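Local coordinates for protein crustacyanin-C1 subunit (PDB 1I4U) that binds the carotenoid astaxanthin, giving the lobster carapace its blue colour, as one of the lipocalin subunits that assemble into crustacyanin, at residues S30-V34 with I135-S139; K50-N54 with P174-K179. All coordinates share one frame; numbering follows the deposited sequence.

Contact 1 of 2, residues S30-V34 with I135-S139; sequences SYAGV and IFSRS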
ATOM      1  N   SER A  30       2.748  -7.283  25.000  1.00 20.42           N
ATOM      2  CA  SER A  30       4.135  -7.731  25.033  1.00 18.51           C
ATOM      3  C   SER A  30       4.905  -7.377  23.767  1.00 16.56           C
ATOM      4  O   SER A  30       6.139  -7.465  23.792  1.00 17.57           O
ATOM      5  CB  SER A  30       4.188  -9.241  25.283  1.00 21.51           C
ATOM      6  OG  SER A  30       3.735  -9.560  26.603  1.00 28.20           O
ATOM      7  N   TYR A  31       4.220  -7.055  22.699  1.00 16.53           N
ATOM      8  CA  TYR A  31       4.851  -6.629  21.453  1.00 15.91           C
ATOM      9  C   TYR A  31       5.149  -5.134  21.413  1.00 13.96           C
ATOM     10  O   TYR A  31       5.885  -4.646  20.563  1.00 14.85           O
ATOM     11  CB  TYR A  31       3.967  -7.035  20.254  1.00 16.33           C
ATOM     12  CG  TYR A  31       4.688  -6.963  18.931  1.00 14.88           C
ATOM     13  CD1 TYR A  31       5.660  -7.870  18.524  1.00 15.89           C
ATOM     14  CD2 TYR A  31       4.350  -5.926  18.053  1.00 16.09           C
ATOM     15  CE1 TYR A  31       6.288  -7.771  17.311  1.00 16.78           C
ATOM     16  CE2 TYR A  31       5.001  -5.853  16.827  1.00 17.37           C
ATOM     17  CZ  TYR A  31       5.960  -6.759  16.452  1.00 16.88           C
ATOM     18  OH  TYR A  31       6.588  -6.625  15.229  1.00 18.53           O
ATOM     19  N   ALA A  32       4.558  -4.420  22.363  1.00 15.72           N
ATOM     20  CA  ALA A  32       4.766  -2.956  22.424  1.00 15.27           C
ATOM     21  C   ALA A  32       6.185  -2.655  22.927  1.00 12.97           C
ATOM     22  O   ALA A  32       6.962  -3.532  23.259  1.00 14.76           O
ATOM     23  CB  ALA A  32       3.713  -2.303  23.251  1.00 18.63           C
ATOM     24  N   GLY A  33       6.518  -1.377  22.932  1.00 13.92           N
ATOM     25  CA  GLY A  33       7.820  -0.919  23.356  1.00 12.92           C
ATOM     26  C   GLY A  33       8.700  -0.674  22.123  1.00 12.06           C
ATOM     27  O   GLY A  33       8.236  -0.440  20.987  1.00 12.85           O
ATOM     28  N   VAL A  34      10.001  -0.737  22.371  1.00 12.27           N
ATOM     29  CA  VAL A  34      10.996  -0.333  21.372  1.00 11.41           C
ATOM     30  C   VAL A  34      11.582  -1.538  20.684  1.00 10.52           C
ATOM     31  O   VAL A  34      12.039  -2.478  21.340  1.00 12.15           O
ATOM     32  CB  VAL A  34      12.085   0.525  22.047  1.00 12.60           C
ATOM     33  CG1 VAL A  34      13.172   0.894  21.033  1.00 13.29           C
ATOM     34  CG2 VAL A  34      11.455   1.769  22.649  1.00 15.39           C
ATOM     35  N   ILE A 135      14.136  -8.237  10.231  1.00 11.07           N
ATOM     36  CA  ILE A 135      14.521  -8.826  11.499  1.00 11.35           C
ATOM     37  C   ILE A 135      14.567  -7.678  12.490  1.00 11.57           C
ATOM     38  O   ILE A 135      15.328  -6.715  12.260  1.00 11.90           O
ATOM     39  CB  ILE A 135      15.849  -9.596  11.426  1.00 12.45           C
ATOM     40  CG1 ILE A 135      15.749 -10.763  10.432  1.00 13.65           C
ATOM     41  CG2 ILE A 135      16.327 -10.132  12.762  1.00 15.33           C
ATOM     42  CD1 ILE A 135      17.099 -11.394  10.080  1.00 17.33           C
ATOM     43  N   PHE A 136      13.760  -7.767  13.525  1.00 12.03           N
ATOM     44  CA  PHE A 136      13.741  -6.801  14.619  1.00 12.59           C
ATOM     45  C   PHE A 136      14.384  -7.387  15.904  1.00 11.59           C
ATOM     46  O   PHE A 136      14.293  -8.597  16.131  1.00 11.88           O
ATOM     47  CB  PHE A 136      12.314  -6.444  14.963  1.00 15.04           C
ATOM     48  CG  PHE A 136      11.546  -5.432  14.161  1.00 15.20           C
ATOM     49  CD1 PHE A 136      11.977  -4.967  12.919  1.00 15.21           C
ATOM     50  CD2 PHE A 136      10.337  -4.914  14.673  1.00 15.88           C
ATOM     51  CE1 PHE A 136      11.292  -3.987  12.222  1.00 17.53           C
ATOM     52  CE2 PHE A 136       9.640  -3.910  13.988  1.00 17.42           C
ATOM     53  CZ  PHE A 136      10.120  -3.478  12.770  1.00 18.89           C
ATOM     54  N   SER A 137      15.016  -6.514  16.657  1.00 11.64           N
ATOM     55  CA  SER A 137      15.668  -6.852  17.909  1.00 10.53           C
ATOM     56  C   SER A 137      15.212  -5.914  19.013  1.00  9.94           C
ATOM     57  O   SER A 137      14.925  -4.756  18.771  1.00 10.40           O
ATOM     58  CB  SER A 137      17.173  -6.773  17.748  1.00 12.06           C
ATOM     59  OG  SER A 137      17.832  -7.105  18.978  1.00 13.57           O
ATOM     60  N   ARG A 138      15.216  -6.419  20.250  1.00 10.51           N
ATOM     61  CA  ARG A 138      14.999  -5.510  21.375  1.00 10.27           C
ATOM     62  C   ARG A 138      16.222  -4.690  21.755  1.00 10.80           C
ATOM     63  O   ARG A 138      16.094  -3.793  22.617  1.00 12.66           O
ATOM     64  CB  ARG A 138      14.470  -6.289  22.581  1.00 11.01           C
ATOM     65  CG  ARG A 138      13.066  -6.822  22.447  1.00 12.00           C
ATOM     66  CD  ARG A 138      12.041  -5.737  22.207  1.00 11.10           C
ATOM     67  NE  ARG A 138      10.695  -6.247  22.444  1.00 11.71           N
ATOM     68  CZ  ARG A 138       9.621  -5.462  22.500  1.00 11.45           C
ATOM     69  NH1 ARG A 138       9.701  -4.161  22.343  1.00 13.10           N
ATOM     70  NH2 ARG A 138       8.434  -6.010  22.732  1.00 13.03           N
ATOM     71  N   SER A 139      17.337  -4.927  21.137  1.00 11.28           N
ATOM     72  CA  SER A 139      18.581  -4.202  21.351  1.00 14.18           C
ATOM     73  C   SER A 139      19.223  -3.826  20.044  1.00 13.79           C
ATOM     74  O   SER A 139      18.827  -4.240  18.944  1.00 13.95           O
ATOM     75  CB  SER A 139      19.496  -5.067  22.221  1.00 17.31           C
ATOM     76  OG  SER A 139      19.561  -6.386  21.840  1.00 29.80           O
TER
HETATM   77  O   HOH W   1      13.897  -2.514  23.405  1.00 17.66           O
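R138 reaches across to the backbone of 30-34 and grips it with the outer edge of its guanidinium group. NH1 and NH2 both donate end-on to the single carbonyl oxygen A32 O, at 3.0 Å from NH1 and 2.9 Å from NH2, and approach it from the same face of the carbonyl plane. NH1 also donates to V34 O over a longer 3.1 Å but straighter path (160° at the hydrogen), meeting that carbonyl from above its plane. The side chain of R138 is bent about its CB-CG bond (chi2 -59°) and then runs extended, which lays CD within 3.4 Å of V34 O and turns the two terminal nitrogens to the carbonyls. Outside the segments NE donates to Y112 O and the cation lies against W35, so the group is fixed on several sides. A CB at G33 would crowd NH1 and, at this backbone conformation, the A32 carbonyl too. One water donates to both V34 O and R138 O, adding a second bridge beside the arginine. Deeper in, Y31 and F136 cross at about a right angle and touch lightly, Y31 OH lying 4.2 Å from F136 CD2. The phenol gets there because CG of Y31 stands anti to the backbone N (chi1 -165°). The arrangement is characteristic of the closed end of the lipocalin barrel, where the Gly-X-Trp motif at the start of strand 33-41 meets an arginine just past the end of strand 128-137 that packs on the tryptophan and bonds to the A32 and V34 carbonyls on either side of the glycine.

Contact 2 of 2, residues K50-N54 with P174-K179; sequences KCVRN and PYDTQK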
ATOM      1  N   LYS A  50      19.379   4.480   8.590  1.00 10.86           N
ATOM      2  CA  LYS A  50      20.230   4.064   9.669  1.00 10.12           C
ATOM      3  C   LYS A  50      19.556   4.281  11.023  1.00  9.59           C
ATOM      4  O   LYS A  50      18.678   5.160  11.180  1.00 10.80           O
ATOM      5  CB  LYS A  50      21.561   4.821   9.671  1.00 14.18           C
ATOM      6  CG  LYS A  50      22.350   4.747   8.397  1.00 13.92           C
ATOM      7  CD  LYS A  50      23.585   5.625   8.489  1.00 16.45           C
ATOM      8  CE  LYS A  50      24.452   5.491   7.256  1.00 19.43           C
ATOM      9  NZ  LYS A  50      25.565   6.497   7.296  1.00 22.15           N
ATOM     10  N   CYS A  51      19.948   3.509  12.023  1.00 10.24           N
ATOM     11  CA  CYS A  51      19.580   3.710  13.429  1.00 10.18           C
ATOM     12  C   CYS A  51      18.091   3.548  13.640  1.00  9.63           C
ATOM     13  O   CYS A  51      17.513   4.154  14.531  1.00 10.15           O
ATOM     14  CB  CYS A  51      20.058   5.088  13.931  1.00 10.26           C
ATOM     15  SG  CYS A  51      21.848   5.303  13.769  1.00 10.97           S
ATOM     16  N   VAL A  52      17.472   2.707  12.821  1.00  9.88           N
ATOM     17  CA  VAL A  52      16.013   2.576  12.757  1.00  9.34           C
ATOM     18  C   VAL A  52      15.466   2.026  14.060  1.00  9.11           C
ATOM     19  O   VAL A  52      15.787   0.886  14.442  1.00 10.32           O
ATOM     20  CB  VAL A  52      15.624   1.680  11.588  1.00 10.53           C
ATOM     21  CG1 VAL A  52      14.121   1.520  11.548  1.00 11.41           C
ATOM     22  CG2 VAL A  52      16.174   2.215  10.252  1.00 11.31           C
ATOM     23  N   ARG A  53      14.667   2.838  14.727  1.00  9.77           N
ATOM     24  CA  ARG A  53      14.157   2.611  16.056  1.00  9.62           C
ATOM     25  C   ARG A  53      12.635   2.795  16.000  1.00  9.88           C
ATOM     26  O   ARG A  53      12.172   3.873  15.689  1.00 10.26           O
ATOM     27  CB  ARG A  53      14.760   3.597  17.031  1.00  9.84           C
ATOM     28  CG  ARG A  53      14.347   3.497  18.466  1.00 10.50           C
ATOM     29  CD  ARG A  53      14.881   4.667  19.291  1.00 11.57           C
ATOM     30  NE  ARG A  53      14.649   4.591  20.717  1.00 13.37           N
ATOM     31  CZ  ARG A  53      13.546   4.927  21.358  1.00 12.42           C
ATOM     32  NH1 ARG A  53      12.505   5.380  20.657  1.00 13.08           N
ATOM     33  NH2 ARG A  53      13.495   4.806  22.681  1.00 16.15           N
ATOM     34  N   ASN A  54      11.910   1.733  16.290  1.00  9.25           N
ATOM     35  CA  ASN A  54      10.443   1.726  16.161  1.00  9.95           C
ATOM     36  C   ASN A  54       9.846   1.573  17.559  1.00 10.57           C
ATOM     37  O   ASN A  54      10.001   0.566  18.203  1.00 11.57           O
ATOM     38  CB  ASN A  54       9.980   0.620  15.242  1.00 10.88           C
ATOM     39  CG  ASN A  54      10.630   0.624  13.885  1.00 11.76           C
ATOM     40  OD1 ASN A  54      10.524   1.636  13.207  1.00 12.02           O
ATOM     41  ND2 ASN A  54      11.337  -0.456  13.516  1.00 14.40           N
ATOM     42  N   PRO A 174      22.192   8.331  17.526  1.00  9.37           N
ATOM     43  CA  PRO A 174      21.717   9.290  18.535  1.00  8.78           C
ATOM     44  C   PRO A 174      20.327   8.927  19.042  1.00  9.70           C
ATOM     45  O   PRO A 174      19.361   9.703  18.934  1.00 10.17           O
ATOM     46  CB  PRO A 174      21.723  10.615  17.784  1.00 10.02           C
ATOM     47  CG  PRO A 174      21.293  10.198  16.404  1.00 10.28           C
ATOM     48  CD  PRO A 174      21.968   8.870  16.176  1.00  9.62           C
ATOM     49  N   TYR A 175      20.206   7.768  19.667  1.00  9.89           N
ATOM     50  CA  TYR A 175      18.898   7.268  20.069  1.00  9.76           C
ATOM     51  C   TYR A 175      18.184   8.194  21.050  1.00 10.20           C
ATOM     52  O   TYR A 175      16.971   8.343  20.964  1.00 11.20           O
ATOM     53  CB  TYR A 175      19.075   5.884  20.658  1.00 10.82           C
ATOM     54  CG  TYR A 175      19.547   4.777  19.776  1.00 10.14           C
ATOM     55  CD1 TYR A 175      18.982   4.457  18.548  1.00  9.71           C
ATOM     56  CD2 TYR A 175      20.560   3.949  20.191  1.00 10.87           C
ATOM     57  CE1 TYR A 175      19.437   3.403  17.765  1.00 10.15           C
ATOM     58  CE2 TYR A 175      21.021   2.886  19.460  1.00 10.14           C
ATOM     59  CZ  TYR A 175      20.459   2.623  18.235  1.00 10.05           C
ATOM     60  OH  TYR A 175      20.942   1.532  17.553  1.00 11.20           O
ATOM     61  N   ASP A 176      18.929   8.787  21.980  1.00  9.84           N
ATOM     62  CA  ASP A 176      18.284   9.633  22.971  1.00 10.45           C
ATOM     63  C   ASP A 176      17.736  10.885  22.322  1.00 10.83           C
ATOM     64  O   ASP A 176      16.797  11.472  22.856  1.00 13.10           O
ATOM     65  CB  ASP A 176      19.252   9.937  24.108  1.00 10.48           C
ATOM     66  CG  ASP A 176      19.359   8.875  25.152  1.00 12.35           C
ATOM     67  OD1 ASP A 176      18.611   7.884  25.107  1.00 14.57           O
ATOM     68  OD2 ASP A 176      20.258   9.060  26.040  1.00 13.39           O
ATOM     69  N   THR A 177      18.335  11.351  21.224  1.00  9.95           N
ATOM     70  CA  THR A 177      17.784  12.448  20.465  1.00 10.52           C
ATOM     71  C   THR A 177      16.579  11.976  19.667  1.00  9.88           C
ATOM     72  O   THR A 177      15.533  12.639  19.611  1.00 10.70           O
ATOM     73  CB  THR A 177      18.867  13.050  19.556  1.00 10.30           C
ATOM     74  OG1 THR A 177      19.971  13.484  20.359  1.00 11.39           O
ATOM     75  CG2 THR A 177      18.352  14.267  18.835  1.00 11.72           C
ATOM     76  N   GLN A 178      16.727  10.830  18.997  1.00 10.30           N
ATOM     77  CA  GLN A 178      15.613  10.271  18.223  1.00 10.56           C
ATOM     78  C   GLN A 178      14.350  10.130  19.029  1.00 11.32           C
ATOM     79  O   GLN A 178      13.271  10.421  18.549  1.00 12.23           O
ATOM     80  CB  GLN A 178      16.015   8.880  17.697  1.00 10.03           C
ATOM     81  CG  GLN A 178      17.085   8.918  16.645  1.00 10.38           C
ATOM     82  CD  GLN A 178      17.675   7.574  16.240  1.00 10.05           C
ATOM     83  OE1 GLN A 178      18.885   7.453  16.030  1.00 11.59           O
ATOM     84  NE2 GLN A 178      16.798   6.585  16.111  1.00  9.92           N
ATOM     85  N   LYS A 179      14.476   9.702  20.270  1.00 12.13           N
ATOM     86  CA  LYS A 179      13.290   9.413  21.080  1.00 13.75           C
ATOM     87  C   LYS A 179      12.582  10.695  21.464  1.00 13.23           C
ATOM     88  O   LYS A 179      11.459  10.567  21.972  1.00 15.90           O
ATOM     89  CB  LYS A 179      13.696   8.509  22.223  1.00 15.40           C
ATOM     90  CG  LYS A 179      14.349   9.169  23.389  1.00 15.19           C
ATOM     91  CD  LYS A 179      14.881   8.141  24.410  1.00 20.68           C
ATOM     92  CE  LYS A 179      15.398   8.933  25.639  1.00 25.11           C
ATOM     93  NZ  LYS A 179      16.259   8.107  26.542  1.00 38.39           N
TER
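Q178 binds the backbone of C51 where the chain turns its corner: NE2 donates to C51 O at 3.0 Å, with 157° at the hydrogen. The same amide is packed closely, OE1 lying 3.4 Å from C51 CB and NE2 3.7 Å from R53 CB. Y175 turns its ring edge to C51 O, with CE1 4.2 Å from C51 CB, while its hydroxyl bonds to Q169 and G170. The disulfide from C51 to C173 ties the short helix 175-178 to the barrel at its start. R53, also buried, stretches out with CG anti to the backbone N (chi1 -179°) and pairs with E55. The loose side begins with K179, whose CB lies over one guanidinium face, 3.7 Å from R53 CZ and off-centre toward the rim; its chain runs on to the exposed D176, with NZ 2.8 Å from OD1 in a salt bridge. Shortening Q178 to alanine is likely to leave C51 O and T68 without their amide donor and to remove the packing on the CB atoms of C51 and R53. Buried OE1 has no polar partner. The helix is therefore pinned mainly by a disulfide, an amide hydrogen bond and the Y175 ring, with the R53 charge buried against E55 and only the K179-D176 pair at the exposed margin.

How the contacts relate
Contacts 1 and 2 have centres about 13 Å apart and meet on one sheet, in which strands 33-41 and 52-58 are neighbours. Their side chains touch directly: F136 CZ packs 3.3 Å from N54 ND2, and V34 CG2 lies 3.7 Å from R53 NH2. V34 and R53 thus join the two on one side of the sheet, F136 and N54 on the other. Contact 1 joins the start of the barrel to strand 128-137; contact 2 lays the C-terminal helix on the outside. A bound methylpentanediol, probably from crystallisation, lies about 4 Å from the side chain of F136, consistent with a pocket in the barrel interior on that side.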